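Local coordinates for aspartate aminotransferase (Leishmania major, PDB 4H51), which probably catalyses the pyridoxal-phosphate-dependent transfer of the amino group of L-aspartate to 2-oxoglutarate, working as a homodimer, at residues B[375-380]-B[412-417]; B[366-370]-B[390-396]. All coordinates share one frame; numbering follows the deposited sequence.

Contact 1. Residues B[375-380]-B[412-417]; sequences AQCEYC and DAVRNV
Tyr-379 and Gln-376 meet Ala-413 and Val-417 where two helices of the small, C-terminal domain of the aminotransferase fold pack together: 374-382 against the last turns of 400-416 and Val-417, which follows them. The segment axes come within 9.5 Å and run at 133° to one another. Ala-413 suits the closest backbone approach because its lone methyl is small enough to sit between the helices, with CB 3.9 Å from Tyr-379 CD2. The Tyr-379 ring leaves its helix with CG anti to the backbone N (chi1 -180°), which carries it across to the other segment. There Val-417 CG2 makes an off-centre CH-pi contact, 4.2 Å from the ring centroid, while His-383 stacks on the same ring. The other methyl of Val-417, CG1, rests against Ala-375 CB, so the branched side chain serves two partners. The flexible methylene chain of Gln-376 runs alongside Val-417, headed the other way, with CG 4.0 Å from Val-417 CB. The planar amide it carries is held mainly through OE1, which accepts from Ser-373 N, just before the helix; Gln-376 NE2 adds a weak hydrogen bond to Val-417 O, 3.5 Å long with an N-H...O angle of 155°.

Contact 2. Residues B[366-370]-B[390-396]; sequences MFSFL and SGRANMA
Ser-368 and Ala-393 form the hydrogen-bonded pair of a two-stranded antiparallel ribbon (Ser-368 N to Ala-393 O 3.0 Å, Ala-393 N to Ser-368 O 2.9 Å), flanked by the non-hydrogen-bonded pairs Phe-367 with Asn-394 and Phe-369 with Arg-392. Leu-370 N to Gly-391 O continues the ladder, and at the other end Met-395 N gives a hydrogen bond to Met-366 O. Gly-391 turns into the strand at a positive phi of 90°, where a CB would press against the carbonyl O of Ser-390. The main side-chain contact is a stack: the Arg-392 guanidinium lies flat on Phe-367, planes 20° apart and centres 3.8 Å apart. A bend at chi3 (75°) in the otherwise extended arginine lays it there, with CD also over this ring face; Met-366 CB covers the opposite face. NH1 gives a hydrogen bond to Asn-201 OD1 and NH2 one to Val-50 O, so the flat group is fixed in rotation as well as position. Further along, the Phe-369 ring receives Ser-390 O over one face. On the side of Ser-368 and Ala-393, the small serine accommodates Met-395, whose flexible thioether bends until SD is 3.5 Å from Ser-368 CB, beside helix 320-350. Arg-392 probably corresponds to the small-domain arginine that in related aminotransferases binds the substrate's alpha-carboxylate, and its stack on Phe-367 is consistent with such a prepared site.

How the contacts relate
From the N-terminal side the chain runs through strand 367-369, helix 374-382, strand 392-394 and helix 400-416, and the contacts pair first with third and second with fourth. Contact 2 closes a loop of 19 residues that carries segment 375-380; contact 1 closes one of 31 residues that carries 390-396. The two therefore cross rather than nest. Their centres lie 15 Å apart, yet they touch where Cys-377 SG packs at 3.5 Å from Gly-391 N. Contact 2 belongs to the buried interior near Asn-201, whereas contact 1 ties the C-terminal end of the modelled chain onto the small domain's outer part.

Contact 1. Residues B[375-380]-B[412-417]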
ATOM      1  N   ALA B 375       9.547  30.601  17.508  1.00 33.98           N
ATOM      2  CA  ALA B 375      10.881  30.759  18.094  1.00 35.67           C
ATOM      3  C   ALA B 375      11.004  29.982  19.423  1.00 35.53           C
ATOM      4  O   ALA B 375      12.029  29.356  19.678  1.00 36.27           O
ATOM      5  CB  ALA B 375      11.225  32.251  18.286  1.00 33.49           C
ATOM      6  N   GLN B 376       9.973  30.051  20.262  1.00 34.86           N
ATOM      7  CA  GLN B 376       9.905  29.218  21.469  1.00 33.92           C
ATOM      8  C   GLN B 376       9.980  27.711  21.231  1.00 32.84           C
ATOM      9  O   GLN B 376      10.645  26.987  22.003  1.00 33.60           O
ATOM     10  CB  GLN B 376       8.667  29.557  22.275  1.00 32.29           C
ATOM     11  CG  GLN B 376       8.748  30.951  22.831  1.00 32.49           C
ATOM     12  CD  GLN B 376       7.429  31.420  23.390  1.00 33.26           C
ATOM     13  OE1 GLN B 376       6.373  30.889  23.045  1.00 33.67           O
ATOM     14  NE2 GLN B 376       7.475  32.432  24.233  1.00 33.12           N
ATOM     15  N   CYS B 377       9.307  27.215  20.196  1.00 28.57           N
ATOM     16  CA  CYS B 377       9.387  25.797  19.887  1.00 27.29           C
ATOM     17  C   CYS B 377      10.801  25.420  19.379  1.00 29.61           C
ATOM     18  O   CYS B 377      11.361  24.404  19.774  1.00 28.18           O
ATOM     19  CB  CYS B 377       8.316  25.393  18.881  1.00 25.61           C
ATOM     20  SG  CYS B 377       6.611  25.699  19.446  1.00 21.35           S
ATOM     21  N   GLU B 378      11.379  26.255  18.512  1.00 30.96           N
ATOM     22  CA  GLU B 378      12.767  26.071  18.040  1.00 32.81           C
ATOM     23  C   GLU B 378      13.757  26.017  19.211  1.00 33.73           C
ATOM     24  O   GLU B 378      14.649  25.157  19.233  1.00 36.32           O
ATOM     25  CB  GLU B 378      13.160  27.187  17.019  1.00 34.07           C
ATOM     26  CG  GLU B 378      12.750  26.777  15.608  1.00 32.78           C
ATOM     27  CD  GLU B 378      12.676  27.921  14.608  1.00 33.17           C
ATOM     28  OE1 GLU B 378      12.845  29.094  15.016  1.00 33.04           O
ATOM     29  OE2 GLU B 378      12.413  27.617  13.423  1.00 32.26           O
ATOM     30  N   TYR B 379      13.587  26.920  20.171  1.00 31.68           N
ATOM     31  CA  TYR B 379      14.317  26.870  21.386  1.00 33.02           C
ATOM     32  C   TYR B 379      14.259  25.429  21.989  1.00 33.34           C
ATOM     33  O   TYR B 379      15.315  24.748  22.189  1.00 31.08           O
ATOM     34  CB  TYR B 379      13.748  27.901  22.382  1.00 33.72           C
ATOM     35  CG  TYR B 379      14.503  27.883  23.672  1.00 35.88           C
ATOM     36  CD1 TYR B 379      15.686  28.623  23.824  1.00 37.88           C
ATOM     37  CD2 TYR B 379      14.073  27.107  24.738  1.00 36.71           C
ATOM     38  CE1 TYR B 379      16.405  28.593  25.015  1.00 39.30           C
ATOM     39  CE2 TYR B 379      14.788  27.074  25.939  1.00 39.16           C
ATOM     40  CZ  TYR B 379      15.960  27.804  26.070  1.00 39.61           C
ATOM     41  OH  TYR B 379      16.675  27.757  27.257  1.00 40.82           O
ATOM     42  N   CYS B 380      13.026  24.957  22.221  1.00 29.64           N
ATOM     43  CA  CYS B 380      12.808  23.715  22.935  1.00 28.38           C
ATOM     44  C   CYS B 380      13.591  22.638  22.193  1.00 29.35           C
ATOM     45  O   CYS B 380      14.273  21.783  22.804  1.00 29.36           O
ATOM     46  CB  CYS B 380      11.295  23.383  22.998  1.00 27.63           C
ATOM     47  SG  CYS B 380      10.259  24.329  24.155  1.00 26.99           S
ATOM     48  N   ASP B 412      11.107  27.795  30.886  1.00 37.84           N
ATOM     49  CA  ASP B 412      12.278  28.562  30.381  1.00 38.20           C
ATOM     50  C   ASP B 412      11.979  29.310  29.056  1.00 39.30           C
ATOM     51  O   ASP B 412      12.455  30.432  28.842  1.00 38.57           O
ATOM     52  CB  ASP B 412      13.472  27.639  30.086  1.00 38.59           C
ATOM     53  CG  ASP B 412      14.178  27.118  31.332  1.00 40.72           C
ATOM     54  OD1 ASP B 412      13.799  27.449  32.493  1.00 39.23           O
ATOM     55  OD2 ASP B 412      15.146  26.342  31.110  1.00 40.40           O
ATOM     56  N   ALA B 413      11.240  28.673  28.142  1.00 37.11           N
ATOM     57  CA  ALA B 413      10.991  29.242  26.831  1.00 35.68           C
ATOM     58  C   ALA B 413      10.023  30.425  26.915  1.00 36.46           C
ATOM     59  O   ALA B 413      10.245  31.463  26.270  1.00 38.79           O
ATOM     60  CB  ALA B 413      10.460  28.189  25.864  1.00 34.28           C
ATOM     61  N   VAL B 414       8.973  30.289  27.720  1.00 34.45           N
ATOM     62  CA  VAL B 414       8.000  31.355  27.918  1.00 33.81           C
ATOM     63  C   VAL B 414       8.693  32.572  28.531  1.00 37.90           C
ATOM     64  O   VAL B 414       8.542  33.697  28.040  1.00 36.95           O
ATOM     65  CB  VAL B 414       6.822  30.869  28.794  1.00 32.40           C
ATOM     66  CG1 VAL B 414       5.885  31.985  29.211  1.00 31.45           C
ATOM     67  CG2 VAL B 414       6.015  29.807  28.051  1.00 30.02           C
ATOM     68  N   ARG B 415       9.465  32.341  29.596  1.00 38.74           N
ATOM     69  CA  ARG B 415      10.134  33.427  30.314  1.00 40.93           C
ATOM     70  C   ARG B 415      11.251  34.116  29.548  1.00 41.65           C
ATOM     71  O   ARG B 415      11.435  35.316  29.694  1.00 44.33           O
ATOM     72  CB  ARG B 415      10.714  32.889  31.629  1.00 41.78           C
ATOM     73  CG  ARG B 415       9.636  32.520  32.617  1.00 41.73           C
ATOM     74  CD  ARG B 415      10.169  31.774  33.830  1.00 42.98           C
ATOM     75  NE  ARG B 415       9.058  31.421  34.716  1.00 42.34           N
ATOM     76  CZ  ARG B 415       8.545  32.218  35.642  1.00 43.54           C
ATOM     77  NH1 ARG B 415       9.050  33.427  35.837  1.00 46.29           N
ATOM     78  NH2 ARG B 415       7.532  31.803  36.390  1.00 42.28           N
ATOM     79  N   ASN B 416      12.020  33.355  28.779  1.00 43.29           N
ATOM     80  CA  ASN B 416      13.289  33.834  28.215  1.00 45.99           C
ATOM     81  C   ASN B 416      13.322  34.048  26.701  1.00 46.17           C
ATOM     82  O   ASN B 416      14.294  34.618  26.189  1.00 44.11           O
ATOM     83  CB  ASN B 416      14.420  32.864  28.595  1.00 47.70           C
ATOM     84  CG  ASN B 416      14.481  32.575  30.094  1.00 49.23           C
ATOM     85  OD1 ASN B 416      14.105  33.416  30.946  1.00 50.73           O
ATOM     86  ND2 ASN B 416      14.954  31.375  30.429  1.00 47.96           N
ATOM     87  N   VAL B 417      12.289  33.569  25.994  1.00 44.88           N
ATOM     88  CA  VAL B 417      12.154  33.729  24.537  1.00 44.62           C
ATOM     89  C   VAL B 417      10.768  34.279  24.133  1.00 44.79           C
ATOM     90  O   VAL B 417       9.986  34.742  24.967  1.00 44.20           O
ATOM     91  CB  VAL B 417      12.345  32.394  23.775  1.00 43.59           C
ATOM     92  CG1 VAL B 417      12.544  32.671  22.293  1.00 43.15           C
ATOM     93  CG2 VAL B 417      13.503  31.582  24.339  1.00 44.91           C
TER

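Contact 2. Residues B[366-370]-B[390-396]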
ATOM      1  N   MET B 366      -3.199  11.676  21.703  1.00 20.51           N
ATOM      2  CA  MET B 366      -1.747  11.611  21.855  1.00 24.28           C
ATOM      3  C   MET B 366      -1.082  12.970  22.043  1.00 24.39           C
ATOM      4  O   MET B 366      -0.080  13.077  22.761  1.00 25.19           O
ATOM      5  CB  MET B 366      -1.132  10.964  20.645  1.00 25.78           C
ATOM      6  CG  MET B 366      -1.124   9.458  20.812  1.00 29.39           C
ATOM      7  SD  MET B 366       0.279   8.765  19.949  1.00 28.97           S
ATOM      8  CE  MET B 366      -0.164   7.107  20.513  1.00 30.77           C
ATOM      9  N   PHE B 367      -1.657  13.997  21.430  1.00 23.66           N
ATOM     10  CA  PHE B 367      -0.985  15.295  21.379  1.00 22.81           C
ATOM     11  C   PHE B 367      -1.476  16.369  22.379  1.00 25.80           C
ATOM     12  O   PHE B 367      -2.607  16.309  22.943  1.00 23.94           O
ATOM     13  CB  PHE B 367      -1.093  15.823  19.974  1.00 22.57           C
ATOM     14  CG  PHE B 367      -0.531  14.904  18.926  1.00 22.06           C
ATOM     15  CD1 PHE B 367       0.842  14.697  18.815  1.00 20.99           C
ATOM     16  CD2 PHE B 367      -1.362  14.286  18.006  1.00 21.78           C
ATOM     17  CE1 PHE B 367       1.370  13.884  17.813  1.00 21.43           C
ATOM     18  CE2 PHE B 367      -0.840  13.469  17.002  1.00 21.28           C
ATOM     19  CZ  PHE B 367       0.517  13.261  16.895  1.00 20.82           C
ATOM     20  N   SER B 368      -0.581  17.339  22.598  1.00 24.24           N
ATOM     21  CA  SER B 368      -0.896  18.650  23.164  1.00 24.46           C
ATOM     22  C   SER B 368      -0.445  19.665  22.079  1.00 23.59           C
ATOM     23  O   SER B 368       0.640  19.522  21.495  1.00 20.81           O
ATOM     24  CB  SER B 368      -0.122  18.789  24.466  1.00 27.95           C
ATOM     25  OG  SER B 368      -0.416  19.926  25.277  1.00 32.39           O
ATOM     26  N   PHE B 369      -1.300  20.630  21.748  1.00 21.24           N
ATOM     27  CA  PHE B 369      -0.902  21.825  21.038  1.00 18.94           C
ATOM     28  C   PHE B 369      -0.626  22.869  22.141  1.00 17.97           C
ATOM     29  O   PHE B 369      -1.561  23.366  22.755  1.00 16.85           O
ATOM     30  CB  PHE B 369      -2.061  22.258  20.131  1.00 20.39           C
ATOM     31  CG  PHE B 369      -1.652  22.743  18.783  1.00 20.30           C
ATOM     32  CD1 PHE B 369      -0.716  22.054  18.041  1.00 20.74           C
ATOM     33  CD2 PHE B 369      -2.262  23.838  18.205  1.00 22.09           C
ATOM     34  CE1 PHE B 369      -0.340  22.476  16.790  1.00 21.03           C
ATOM     35  CE2 PHE B 369      -1.881  24.268  16.963  1.00 21.05           C
ATOM     36  CZ  PHE B 369      -0.930  23.591  16.243  1.00 21.59           C
ATOM     37  N   LEU B 370       0.647  23.153  22.426  1.00 17.12           N
ATOM     38  CA  LEU B 370       1.004  23.818  23.676  1.00 18.67           C
ATOM     39  C   LEU B 370       0.780  25.332  23.635  1.00 19.81           C
ATOM     40  O   LEU B 370       0.665  25.933  24.666  1.00 21.14           O
ATOM     41  CB  LEU B 370       2.470  23.542  24.050  1.00 18.15           C
ATOM     42  CG  LEU B 370       2.785  22.078  24.321  1.00 18.02           C
ATOM     43  CD1 LEU B 370       4.288  21.814  24.388  1.00 18.37           C
ATOM     44  CD2 LEU B 370       2.095  21.671  25.622  1.00 18.82           C
ATOM     45  N   SER B 390       5.106  24.127  15.384  1.00 20.31           N
ATOM     46  CA  SER B 390       3.730  24.601  15.685  1.00 19.59           C
ATOM     47  C   SER B 390       3.263  24.373  17.136  1.00 17.90           C
ATOM     48  O   SER B 390       2.133  24.716  17.513  1.00 17.21           O
ATOM     49  CB  SER B 390       2.750  23.939  14.722  1.00 19.08           C
ATOM     50  OG  SER B 390       2.807  22.509  14.812  1.00 23.41           O
ATOM     51  N   GLY B 391       4.136  23.788  17.935  1.00 17.05           N
ATOM     52  CA  GLY B 391       3.880  23.545  19.343  1.00 16.38           C
ATOM     53  C   GLY B 391       3.222  22.212  19.655  1.00 15.25           C
ATOM     54  O   GLY B 391       2.718  22.024  20.747  1.00 14.65           O
ATOM     55  N   ARG B 392       3.236  21.279  18.712  1.00 14.89           N
ATOM     56  CA  ARG B 392       2.691  19.945  18.950  1.00 15.04           C
ATOM     57  C   ARG B 392       3.652  19.035  19.672  1.00 14.95           C
ATOM     58  O   ARG B 392       4.802  18.879  19.242  1.00 15.13           O
ATOM     59  CB  ARG B 392       2.303  19.247  17.622  1.00 15.23           C
ATOM     60  CG  ARG B 392       1.385  18.070  17.886  1.00 16.03           C
ATOM     61  CD  ARG B 392       1.055  17.219  16.659  1.00 16.71           C
ATOM     62  NE  ARG B 392       2.174  16.358  16.265  1.00 18.02           N
ATOM     63  CZ  ARG B 392       2.204  15.587  15.166  1.00 18.76           C
ATOM     64  NH1 ARG B 392       1.173  15.572  14.338  1.00 18.85           N
ATOM     65  NH2 ARG B 392       3.281  14.824  14.904  1.00 19.19           N
ATOM     66  N   ALA B 393       3.166  18.383  20.721  1.00 14.32           N
ATOM     67  CA  ALA B 393       3.963  17.489  21.539  1.00 14.52           C
ATOM     68  C   ALA B 393       3.232  16.176  21.626  1.00 14.49           C
ATOM     69  O   ALA B 393       2.052  16.170  21.932  1.00 15.08           O
ATOM     70  CB  ALA B 393       4.153  18.064  22.965  1.00 14.50           C
ATOM     71  N   ASN B 394       3.926  15.070  21.351  1.00 14.02           N
ATOM     72  CA  ASN B 394       3.411  13.735  21.614  1.00 13.48           C
ATOM     73  C   ASN B 394       3.511  13.455  23.084  1.00 14.15           C
ATOM     74  O   ASN B 394       4.544  13.090  23.574  1.00 13.16           O
ATOM     75  CB  ASN B 394       4.196  12.690  20.816  1.00 13.36           C
ATOM     76  CG  ASN B 394       3.790  11.297  21.152  1.00 13.06           C
ATOM     77  OD1 ASN B 394       2.671  11.074  21.614  1.00 12.70           O
ATOM     78  ND2 ASN B 394       4.727  10.337  21.000  1.00 13.42           N
ATOM     79  N   MET B 395       2.396  13.594  23.791  1.00 14.70           N
ATOM     80  CA  MET B 395       2.368  13.378  25.208  1.00 15.30           C
ATOM     81  C   MET B 395       2.505  11.917  25.536  1.00 14.99           C
ATOM     82  O   MET B 395       2.983  11.561  26.600  1.00 15.76           O
ATOM     83  CB  MET B 395       1.086  13.947  25.847  1.00 16.19           C
ATOM     84  CG  MET B 395       0.773  15.385  25.471  1.00 16.41           C
ATOM     85  SD  MET B 395       1.995  16.590  26.080  1.00 17.61           S
ATOM     86  CE  MET B 395       1.658  16.657  27.839  1.00 16.66           C
ATOM     87  N   ALA B 396       2.174  11.052  24.579  1.00 14.10           N
ATOM     88  CA  ALA B 396       2.335   9.617  24.786  1.00 13.87           C
ATOM     89  C   ALA B 396       3.804   9.196  24.689  1.00 14.00           C
ATOM     90  O   ALA B 396       4.145   8.066  25.007  1.00 14.30           O
ATOM     91  CB  ALA B 396       1.511   8.863  23.740  1.00 13.65           C
TER